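Local coordinates for glucose-binding protein (Thermus thermophilus HB27, PDB 2B3F) that binds glucose and galactose, held here with beta-D-galactopyranose, and probably delivers sugar to a binding-protein-dependent transport system, at residues Pro15-Glu18 with Ala19-Leu23; Gln95-Lys99 with Gly100-Leu104; Asn239-Gly242 with Asp243-Gly247; Leu368-Asn372 with Pro373-Ala377. All coordinates share one frame; numbering follows the deposited sequence.

Contact 1 of 4, residues Pro15-Glu18 with Ala19-Leu23; sequences PALE and ALIRL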
loop_
_atom_site.group_PDB
_atom_site.type_symbol
_atom_site.label_atom_id
_atom_site.label_comp_id
_atom_site.label_asym_id
_atom_site.label_seq_id
_atom_site.Cartn_x
_atom_site.Cartn_y
_atom_site.Cartn_z
ATOM N N PRO A 15 3.476 12.936 -9.300
ATOM C CA PRO A 15 4.875 13.297 -9.661
ATOM C C PRO A 15 5.781 12.148 -10.109
ATOM O O PRO A 15 6.446 12.256 -11.147
ATOM C CB PRO A 15 5.406 13.945 -8.388
ATOM C CG PRO A 15 4.179 14.635 -7.821
ATOM C CD PRO A 15 3.050 13.662 -8.078
ATOM N N ALA A 16 5.795 11.062 -9.348
ATOM C CA ALA A 16 6.643 9.916 -9.703
ATOM C C ALA A 16 6.276 9.325 -11.069
ATOM O O ALA A 16 7.140 9.102 -11.904
ATOM C CB ALA A 16 6.588 8.853 -8.606
ATOM N N LEU A 17 4.991 9.068 -11.306
ATOM C CA LEU A 17 4.542 8.591 -12.594
ATOM C C LEU A 17 4.894 9.562 -13.728
ATOM O O LEU A 17 5.274 9.143 -14.829
ATOM C CB LEU A 17 3.029 8.375 -12.577
ATOM C CG LEU A 17 2.402 7.973 -13.904
ATOM C CD1 LEU A 17 2.921 6.612 -14.370
ATOM C CD2 LEU A 17 0.908 7.952 -13.791
ATOM N N GLU A 18 4.712 10.855 -13.469
ATOM C CA GLU A 18 4.928 11.865 -14.493
ATOM C C GLU A 18 6.402 11.895 -14.904
ATOM O O GLU A 18 6.710 12.039 -16.096
ATOM C CB GLU A 18 4.416 13.222 -13.997
ATOM C CG GLU A 18 2.894 13.264 -14.018
ATOM C CD GLU A 18 2.270 14.168 -12.967
ATOM O OE1 GLU A 18 2.974 15.077 -12.453
ATOM O OE2 GLU A 18 1.052 13.946 -12.645
ATOM N N ALA A 19 7.284 11.686 -13.927
ATOM C CA ALA A 19 8.728 11.589 -14.170
ATOM C C ALA A 19 9.041 10.369 -15.043
ATOM O O ALA A 19 9.853 10.456 -15.975
ATOM C CB ALA A 19 9.478 11.516 -12.865
ATOM N N LEU A 20 8.403 9.231 -14.760
ATOM C CA LEU A 20 8.566 8.050 -15.623
ATOM C C LEU A 20 8.076 8.290 -17.037
ATOM O O LEU A 20 8.696 7.832 -17.999
ATOM C CB LEU A 20 7.822 6.840 -15.060
ATOM C CG LEU A 20 8.505 6.194 -13.884
ATOM C CD1 LEU A 20 7.567 5.165 -13.256
ATOM C CD2 LEU A 20 9.840 5.522 -14.295
ATOM N N ILE A 21 6.943 8.968 -17.167
ATOM C CA ILE A 21 6.380 9.238 -18.473
ATOM C C ILE A 21 7.322 10.147 -19.282
ATOM O O ILE A 21 7.501 9.930 -20.474
ATOM C CB ILE A 21 4.962 9.842 -18.362
ATOM C CG1 ILE A 21 4.003 8.746 -17.876
ATOM C CG2 ILE A 21 4.488 10.402 -19.719
ATOM C CD1 ILE A 21 2.597 9.194 -17.585
ATOM N N ARG A 22 7.924 11.129 -18.626
ATOM C CA ARG A 22 8.878 12.026 -19.293
ATOM C C ARG A 22 10.086 11.240 -19.796
ATOM O O ARG A 22 10.526 11.445 -20.925
ATOM C CB ARG A 22 9.329 13.155 -18.370
ATOM C CG ARG A 22 8.276 14.246 -18.228
ATOM C CD ARG A 22 8.844 15.528 -17.638
ATOM N NE ARG A 22 9.274 15.348 -16.256
ATOM C CZ ARG A 22 8.450 15.314 -15.205
ATOM N NH1 ARG A 22 7.133 15.437 -15.351
ATOM N NH2 ARG A 22 8.955 15.146 -14.002
ATOM N N LEU A 23 10.600 10.347 -18.953
ATOM C CA LEU A 23 11.663 9.423 -19.346
ATOM C C LEU A 23 11.262 8.571 -20.550
ATOM O O LEU A 23 12.035 8.390 -21.496
ATOM C CB LEU A 23 12.002 8.509 -18.184
ATOM C CG LEU A 23 13.463 8.199 -17.951
ATOM C CD1 LEU A 23 14.199 9.461 -17.494
ATOM C CD2 LEU A 23 13.579 7.135 -16.901
HETATM O O HOH W 1 7.517 14.744 -11.673
HETATM O O HOH W 2 5.208 16.382 -12.671
#
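Near the start of helix 15-27, Ala-19 gives its N-H to Pro-15 O at 3.0 Å, and its methyl rests against the carbonyl oxygens of Pro-15 and Ala-16. One residue on, Leu-20 N bonds Ala-16 O (3.1 Å), while its CB touches Leu-17 O. Ile-21 N reaches Leu-17 O at 2.9 Å, and its CD1 crosses the Leu-17 side chain at a slant to meet CG at 3.9 Å. Leu-17 has its CG anti to the backbone N (chi1 176°), which brings its branched end onto the same side of the helix as that of Ile-21, where strands 2-7 and 32-37 lie beneath them. Arg-22 N closes the series on Glu-18 O. Its side chain bends at chi3 (-66°) and folds back along the helix, laying one guanidinium face over Glu-18 O and the CA of Ala-19. In the guanidinium plane, NH2 donates to a water at 2.8 Å, which in turn donates to Pro-15 O. A second water donates to Glu-18 OE1 at 2.6 Å and accepts a weak bond from NH1. Glu-18 and Arg-22 therefore interact through water and not by a direct salt bridge, and Pro-15 O carries two donors, so the polar side of this amphipathic helix is tied down partly by solvent.

Contact 2 of 4, residues Gln95-Lys99 with Gly100-Leu104; sequences QAFPK and GLIDL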
loop_
_atom_site.group_PDB
_atom_site.type_symbol
_atom_site.label_atom_id
_atom_site.label_comp_id
_atom_site.label_asym_id
_atom_site.label_seq_id
_atom_site.Cartn_x
_atom_site.Cartn_y
_atom_site.Cartn_z
ATOM N N GLN A 95 17.132 -12.253 -11.561
ATOM C CA GLN A 95 18.221 -11.956 -10.649
ATOM C C GLN A 95 18.141 -10.551 -10.095
ATOM O O GLN A 95 18.742 -10.256 -9.067
ATOM C CB GLN A 95 19.586 -12.133 -11.350
ATOM C CG GLN A 95 19.937 -13.594 -11.706
ATOM C CD GLN A 95 19.158 -14.120 -12.884
ATOM O OE1 GLN A 95 19.077 -13.474 -13.930
ATOM N NE2 GLN A 95 18.580 -15.300 -12.725
ATOM N N ALA A 96 17.401 -9.686 -10.792
ATOM C CA ALA A 96 17.282 -8.279 -10.412
ATOM C C ALA A 96 16.322 -8.011 -9.242
ATOM O O ALA A 96 16.466 -7.007 -8.584
ATOM C CB ALA A 96 16.843 -7.464 -11.615
ATOM N N PHE A 97 15.345 -8.889 -9.022
ATOM C CA PHE A 97 14.369 -8.729 -7.929
ATOM C C PHE A 97 14.541 -9.827 -6.886
ATOM O O PHE A 97 14.966 -10.952 -7.236
ATOM C CB PHE A 97 12.940 -8.810 -8.472
ATOM C CG PHE A 97 12.611 -7.739 -9.463
ATOM C CD1 PHE A 97 12.621 -6.415 -9.076
ATOM C CD2 PHE A 97 12.305 -8.055 -10.777
ATOM C CE1 PHE A 97 12.335 -5.408 -9.991
ATOM C CE2 PHE A 97 12.016 -7.062 -11.700
ATOM C CZ PHE A 97 12.032 -5.719 -11.289
ATOM N N PRO A 98 14.163 -9.541 -5.622
ATOM C CA PRO A 98 14.231 -10.567 -4.566
ATOM C C PRO A 98 13.267 -11.706 -4.833
ATOM O O PRO A 98 12.196 -11.500 -5.411
ATOM C CB PRO A 98 13.860 -9.817 -3.279
ATOM C CG PRO A 98 13.255 -8.553 -3.688
ATOM C CD PRO A 98 13.616 -8.264 -5.119
ATOM N N LYS A 99 13.662 -12.912 -4.431
ATOM C CA LYS A 99 12.911 -14.116 -4.772
ATOM C C LYS A 99 11.470 -14.058 -4.268
ATOM O O LYS A 99 10.548 -14.514 -4.952
ATOM C CB LYS A 99 13.591 -15.346 -4.171
ATOM C CG LYS A 99 12.934 -16.660 -4.574
ATOM C CD LYS A 99 13.313 -17.809 -3.636
ATOM C CE LYS A 99 12.606 -19.095 -4.057
ATOM N NZ LYS A 99 11.102 -18.995 -3.940
ATOM N N GLY A 100 11.296 -13.513 -3.067
ATOM C CA GLY A 100 9.973 -13.376 -2.445
ATOM C C GLY A 100 9.025 -12.535 -3.274
ATOM O O GLY A 100 7.830 -12.824 -3.351
ATOM N N LEU A 101 9.566 -11.491 -3.894
ATOM C CA LEU A 101 8.791 -10.649 -4.813
ATOM C C LEU A 101 8.445 -11.392 -6.104
ATOM O O LEU A 101 7.311 -11.334 -6.572
ATOM C CB LEU A 101 9.540 -9.351 -5.104
ATOM C CG LEU A 101 8.798 -8.293 -5.903
ATOM C CD1 LEU A 101 7.483 -7.871 -5.230
ATOM C CD2 LEU A 101 9.706 -7.079 -6.091
ATOM N N ILE A 102 9.413 -12.114 -6.677
ATOM C CA ILE A 102 9.129 -12.939 -7.845
ATOM C C ILE A 102 7.993 -13.921 -7.527
ATOM O O ILE A 102 7.102 -14.161 -8.348
ATOM C CB ILE A 102 10.388 -13.725 -8.341
ATOM C CG1 ILE A 102 11.503 -12.767 -8.785
ATOM C CG2 ILE A 102 10.017 -14.659 -9.504
ATOM C CD1 ILE A 102 11.186 -11.975 -10.009
ATOM N N ASP A 103 8.023 -14.478 -6.320
ATOM C CA ASP A 103 6.981 -15.417 -5.928
ATOM C C ASP A 103 5.590 -14.786 -5.957
ATOM O O ASP A 103 4.654 -15.418 -6.411
ATOM C CB ASP A 103 7.263 -15.995 -4.546
ATOM C CG ASP A 103 8.470 -16.935 -4.519
ATOM O OD1 ASP A 103 8.910 -17.448 -5.584
ATOM O OD2 ASP A 103 8.973 -17.179 -3.399
ATOM N N LEU A 104 5.458 -13.530 -5.521
ATOM C CA LEU A 104 4.142 -12.853 -5.476
ATOM C C LEU A 104 3.537 -12.588 -6.831
ATOM O O LEU A 104 2.322 -12.431 -6.952
ATOM C CB LEU A 104 4.251 -11.496 -4.784
ATOM C CG LEU A 104 4.420 -11.433 -3.287
ATOM C CD1 LEU A 104 4.557 -9.993 -2.883
ATOM C CD2 LEU A 104 3.234 -12.077 -2.568
#
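Pro-98 O, at the N-cap position of helix 99-105, takes two backbone donors from the first turn: Ile-102 N at 3.1 Å, nearly straight (165°) and in the carbonyl plane, and Leu-101 N through a weak, bent bond. Lys-99 O accepts Asp-103 N at 2.9 Å. The side chains of the same two residues add a salt bridge. Lys-99 runs extended until it turns at chi4 (-64°), which swings NZ back to the carboxylate; there it meets OD2 of Asp-103 at 2.9 Å on the syn lone pair and OD1 more weakly, so both carboxylate oxygens are engaged by one ammonium group. Ile-102 O is accounted for beyond the segments by the hydroxyl of Ser-106. On the apolar side, CD1 of Ile-102 touches Phe-97 CB at 3.9 Å, the two side chains crossing at about a right angle, and Pro-98 CG lies alongside Leu-101 CB. The Phe-97 ring meets that of Trp-93. This is a helix start with proline at the N-cap position and an i to i+4 salt bridge on its exposed side, while Leu-101 packs on Met-275 and Ser-277 of strand 272-280, in the mixed sheet of this periplasmic binding protein.

Contact 3 of 4, residues Asn239-Gly242 with Asp243-Gly247; sequences NIMG and DWAAG. Unlike the reference sequence in segment 239-242: Ile-240 (reference Val). With GAL (beta-D-galactopyranose), chain G.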
loop_
_atom_site.group_PDB
_atom_site.type_symbol
_atom_site.label_atom_id
_atom_site.label_comp_id
_atom_site.label_asym_id
_atom_site.label_seq_id
_atom_site.Cartn_x
_atom_site.Cartn_y
_atom_site.Cartn_z
ATOM N N ASN A 239 -0.228 9.554 12.652
ATOM C CA ASN A 239 -1.035 8.974 11.564
ATOM C C ASN A 239 -0.398 7.647 11.167
ATOM O O ASN A 239 0.813 7.571 11.078
ATOM C CB ASN A 239 -1.082 9.917 10.369
ATOM C CG ASN A 239 -2.014 9.434 9.266
ATOM O OD1 ASN A 239 -3.204 9.112 9.512
ATOM N ND2 ASN A 239 -1.509 9.428 8.041
ATOM N N ILE A 240 -1.215 6.617 10.949
ATOM C CA ILE A 240 -0.700 5.308 10.485
ATOM C C ILE A 240 -1.001 5.228 8.990
ATOM O O ILE A 240 -2.158 5.179 8.598
ATOM C CB ILE A 240 -1.369 4.121 11.220
ATOM C CG1 ILE A 240 -1.183 4.209 12.755
ATOM C CG2 ILE A 240 -0.839 2.787 10.692
ATOM C CD1 ILE A 240 0.235 4.311 13.238
ATOM N N MET A 241 0.024 5.214 8.133
ATOM C CA MET A 241 -0.224 5.241 6.698
ATOM C C MET A 241 1.023 4.749 5.948
ATOM O O MET A 241 2.145 4.847 6.469
ATOM C CB MET A 241 -0.585 6.669 6.286
ATOM C CG MET A 241 -0.948 6.908 4.830
ATOM S SD MET A 241 -2.139 5.729 4.190
ATOM C CE MET A 241 -3.517 5.816 5.341
ATOM N N GLY A 242 0.817 4.236 4.750
ATOM C CA GLY A 242 1.937 3.812 3.913
ATOM C C GLY A 242 2.874 4.948 3.582
ATOM O O GLY A 242 2.499 6.124 3.660
ATOM N N ASP A 243 4.086 4.609 3.146
ATOM C CA ASP A 243 5.113 5.616 2.917
ATOM C C ASP A 243 4.968 6.458 1.651
ATOM O O ASP A 243 5.805 7.333 1.382
ATOM C CB ASP A 243 6.547 5.062 3.108
ATOM C CG ASP A 243 6.812 3.723 2.420
ATOM O OD1 ASP A 243 6.032 3.246 1.562
ATOM O OD2 ASP A 243 7.847 3.114 2.781
ATOM N N TRP A 244 3.867 6.283 0.927
ATOM C CA TRP A 244 3.453 7.329 -0.020
ATOM C C TRP A 244 3.282 8.662 0.743
ATOM O O TRP A 244 3.362 9.739 0.159
ATOM C CB TRP A 244 2.167 6.971 -0.774
ATOM C CG TRP A 244 1.064 6.379 0.057
ATOM C CD1 TRP A 244 0.015 7.033 0.653
ATOM C CD2 TRP A 244 0.854 4.980 0.308
ATOM N NE1 TRP A 244 -0.813 6.121 1.288
ATOM C CE2 TRP A 244 -0.305 4.858 1.100
ATOM C CE3 TRP A 244 1.563 3.816 -0.037
ATOM C CZ2 TRP A 244 -0.784 3.616 1.529
ATOM C CZ3 TRP A 244 1.095 2.598 0.398
ATOM C CH2 TRP A 244 -0.067 2.493 1.164
ATOM N N ALA A 245 3.059 8.574 2.052
ATOM C CA ALA A 245 2.964 9.784 2.912
ATOM C C ALA A 245 4.279 10.542 2.959
ATOM O O ALA A 245 4.275 11.764 2.922
ATOM C CB ALA A 245 2.509 9.419 4.312
ATOM N N ALA A 246 5.405 9.819 2.988
ATOM C CA ALA A 246 6.708 10.468 2.933
ATOM C C ALA A 246 6.882 11.203 1.601
ATOM O O ALA A 246 7.353 12.344 1.585
ATOM C CB ALA A 246 7.843 9.463 3.174
ATOM N N GLY A 247 6.480 10.586 0.490
ATOM C CA GLY A 247 6.524 11.234 -0.816
ATOM C C GLY A 247 5.699 12.501 -0.830
ATOM O O GLY A 247 6.132 13.523 -1.328
HETATM C C1 GAL G . -1.701 2.042 -2.624
HETATM C C2 GAL G . -0.719 2.118 -3.801
HETATM C C3 GAL G . 0.225 3.306 -3.678
HETATM C C4 GAL G . -0.548 4.604 -3.438
HETATM C C5 GAL G . -1.573 4.366 -2.303
HETATM C C6 GAL G . -2.444 5.586 -1.960
HETATM O O1 GAL G . -2.605 0.990 -2.784
HETATM O O2 GAL G . -0.002 0.876 -3.892
HETATM O O3 GAL G . 1.006 3.431 -4.858
HETATM O O4 GAL G . -1.155 4.962 -4.651
HETATM O O5 GAL G . -2.422 3.279 -2.582
HETATM O O6 GAL G . -3.377 5.825 -2.971
#
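The indole of Trp-244 is sandwiched between Gly-242 and the bound beta-D-galactopyranose, the aromatic-sugar stacking typical of carbohydrate-binding proteins. Gly-242 CA sits 3.5 Å from the centroid of the six-membered ring and 8° off its normal, a CH-pi contact over one face. Against the opposite face lies the sugar, whose C5 comes within 3.6 Å of Trp-244 CD2 over the middle of the indole, with C3 and C6 also close to the ring system. Met-241 meets the indole obliquely in a Met-aromatic contact: its SD is 4.2 Å from the five-membered ring centroid, and the two side chains cross at about a right angle. Bends at chi2 (48°) and chi3 in Met-241 fold the thioether beside the indole. Trp-224, His-119 and His-348 meet the indole edge-to-face, adding further rings around this residue of the sugar pocket. Trp-244 CG is placed between its own N and carbonyl carbon (chi1 44°), which turns the indole back over Gly-242.

Asp-243, the N-cap residue of helix 244-252, makes no capping bond with its side chain. Its carboxylate is instead used by neighbours: OD1 by His-119 ND1 and Arg-120 N, OD2 by the hydroxyl of Tyr-329. This probably fixes the orientation of His-119, another residue of the pocket. The sugar's hydroxyls are gripped by other groups, including Glu-13, Asp-278 and Lys-312. Trp-244 NE1 has no hydrogen-bond partner in the model; its nearest neighbour across the contact is Met-241 SD, at 3.2 Å.

Contact 4 of 4, residues Leu368-Asn372 with Pro373-Ala377; sequences LQTRN and PQAAA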
loop_
_atom_site.group_PDB
_atom_site.type_symbol
_atom_site.label_atom_id
_atom_site.label_comp_id
_atom_site.label_asym_id
_atom_site.label_seq_id
_atom_site.Cartn_x
_atom_site.Cartn_y
_atom_site.Cartn_z
ATOM N N LEU A 368 -17.576 -0.030 12.633
ATOM C CA LEU A 368 -17.727 1.381 13.009
ATOM C C LEU A 368 -19.097 1.623 13.652
ATOM O O LEU A 368 -19.207 2.403 14.599
ATOM C CB LEU A 368 -17.534 2.338 11.832
ATOM C CG LEU A 368 -16.126 2.699 11.336
ATOM C CD1 LEU A 368 -15.041 2.354 12.308
ATOM C CD2 LEU A 368 -15.830 2.002 10.064
ATOM N N GLN A 369 -20.142 0.963 13.157
ATOM C CA GLN A 369 -21.471 1.165 13.751
ATOM C C GLN A 369 -21.693 0.366 15.027
ATOM O O GLN A 369 -22.150 0.941 16.014
ATOM C CB GLN A 369 -22.606 0.948 12.745
ATOM C CG GLN A 369 -22.575 1.937 11.575
ATOM C CD GLN A 369 -22.270 3.407 11.987
ATOM O OE1 GLN A 369 -21.117 3.880 11.874
ATOM N NE2 GLN A 369 -23.301 4.124 12.469
ATOM N N THR A 370 -21.355 -0.917 15.048
ATOM C CA THR A 370 -21.565 -1.738 16.244
ATOM C C THR A 370 -20.489 -1.577 17.317
ATOM O O THR A 370 -20.758 -1.781 18.499
ATOM C CB THR A 370 -21.622 -3.243 15.903
ATOM O OG1 THR A 370 -20.336 -3.675 15.441
ATOM C CG2 THR A 370 -22.670 -3.528 14.826
ATOM N N ARG A 371 -19.265 -1.250 16.905
ATOM C CA ARG A 371 -18.077 -1.337 17.770
ATOM C C ARG A 371 -17.989 -2.658 18.533
ATOM O O ARG A 371 -17.454 -2.713 19.631
ATOM C CB ARG A 371 -18.000 -0.147 18.729
ATOM C CG ARG A 371 -17.992 1.191 18.021
ATOM C CD ARG A 371 -16.738 1.424 17.153
ATOM N NE ARG A 371 -16.881 2.708 16.448
ATOM C CZ ARG A 371 -16.280 3.846 16.796
ATOM N NH1 ARG A 371 -15.431 3.887 17.813
ATOM N NH2 ARG A 371 -16.517 4.951 16.094
ATOM N N ASN A 372 -18.479 -3.724 17.909
ATOM C CA ASN A 372 -18.514 -5.045 18.510
ATOM C C ASN A 372 -17.426 -5.919 17.875
ATOM O O ASN A 372 -17.589 -6.344 16.736
ATOM C CB ASN A 372 -19.886 -5.665 18.252
ATOM C CG ASN A 372 -20.064 -6.995 18.921
ATOM O OD1 ASN A 372 -19.102 -7.648 19.340
ATOM N ND2 ASN A 372 -21.316 -7.414 19.040
ATOM N N PRO A 373 -16.335 -6.187 18.607
ATOM C CA PRO A 373 -15.273 -7.017 18.038
ATOM C C PRO A 373 -15.720 -8.396 17.546
ATOM O O PRO A 373 -15.238 -8.860 16.505
ATOM C CB PRO A 373 -14.272 -7.151 19.186
ATOM C CG PRO A 373 -14.529 -5.998 20.062
ATOM C CD PRO A 373 -15.990 -5.734 19.967
ATOM N N GLN A 374 -16.656 -9.039 18.243
ATOM C CA GLN A 374 -17.052 -10.386 17.860
ATOM C C GLN A 374 -17.826 -10.374 16.555
ATOM O O GLN A 374 -17.653 -11.263 15.709
ATOM C CB GLN A 374 -17.880 -11.067 18.958
ATOM C CG GLN A 374 -18.131 -12.537 18.676
ATOM C CD GLN A 374 -16.874 -13.365 18.764
ATOM O OE1 GLN A 374 -16.117 -13.251 19.732
ATOM N NE2 GLN A 374 -16.632 -14.203 17.750
ATOM N N ALA A 375 -18.685 -9.372 16.395
ATOM C CA ALA A 375 -19.475 -9.212 15.193
ATOM C C ALA A 375 -18.569 -9.013 13.961
ATOM O O ALA A 375 -18.813 -9.610 12.924
ATOM C CB ALA A 375 -20.407 -8.042 15.344
ATOM N N ALA A 376 -17.540 -8.171 14.114
ATOM C CA ALA A 376 -16.577 -7.861 13.030
ATOM C C ALA A 376 -15.822 -9.127 12.676
ATOM O O ALA A 376 -15.656 -9.459 11.497
ATOM C CB ALA A 376 -15.605 -6.796 13.463
ATOM N N ALA A 377 -15.357 -9.826 13.706
ATOM C CA ALA A 377 -14.636 -11.082 13.503
ATOM C C ALA A 377 -15.491 -12.116 12.762
ATOM O O ALA A 377 -15.041 -12.780 11.792
ATOM C CB ALA A 377 -14.154 -11.633 14.830
#
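Asn-372 turns its side-chain amide over the first turn of helix 373-387 and caps it, in the short linker that joins this helix to helix 354-370. With CG anti to the backbone N (chi1 -176°), OD1 is carried to the N-H groups of the first helical turn: it accepts from Gln-374 N at 3.0 Å and from Ala-375 N at 3.4 Å, both weak bonds, the first bent and the second long. The flat amide also lies against the methyl of Ala-375, CG to CB 3.7 Å, while the main-chain O of Asn-372 takes Ala-376 N nearly along the C=O axis at 3.2 Å. Pro-373, the first helical residue, has no N-H to offer and points away from the linker; with Ala-376 it packs on Trp-205 of helix 199-212. Thr-370 points its CB toward the second helix, OG1 4.4 Å from Ala-375 CB. Its OG1 is hydrogen-bonded to Ile-366 O, one turn back in the preceding helix. Between Thr-370 and Asn-372 comes Arg-371, with positive phi (47°), which ends helix 354-370 and lets the chain change direction. Its side chain curls back beside that helix, NE donating to Leu-368 O at 3.0 Å with the oxygen close to the guanidinium plane. The same OG1 of Thr-370 completes an ST turn by accepting from Asn-372 N at 3.1 Å.

Overall arrangement
The contacts follow one another along the chain from contact 1 to contact 4, each at or near a helix start. Contact 1 belongs to the beta-alpha-beta unit of strand 2-7, helix 15-27 and strand 32-37; contact 2, about 24 Å away centre to centre, packs on strand 272-280 of the same mixed sheet. Contact 3 leaves the four-stranded sheet through strand 238-240, its centre about 20 Å from that of contact 1. Contact 4 is at the surface, its centre about 27 Å from that of contact 3 and about 43 Å from that of contact 1. The sugar lies between elements of the two sheets, as in two-lobed periplasmic binding proteins: contact 3 lines the pocket, the others belong to the surrounding scaffold.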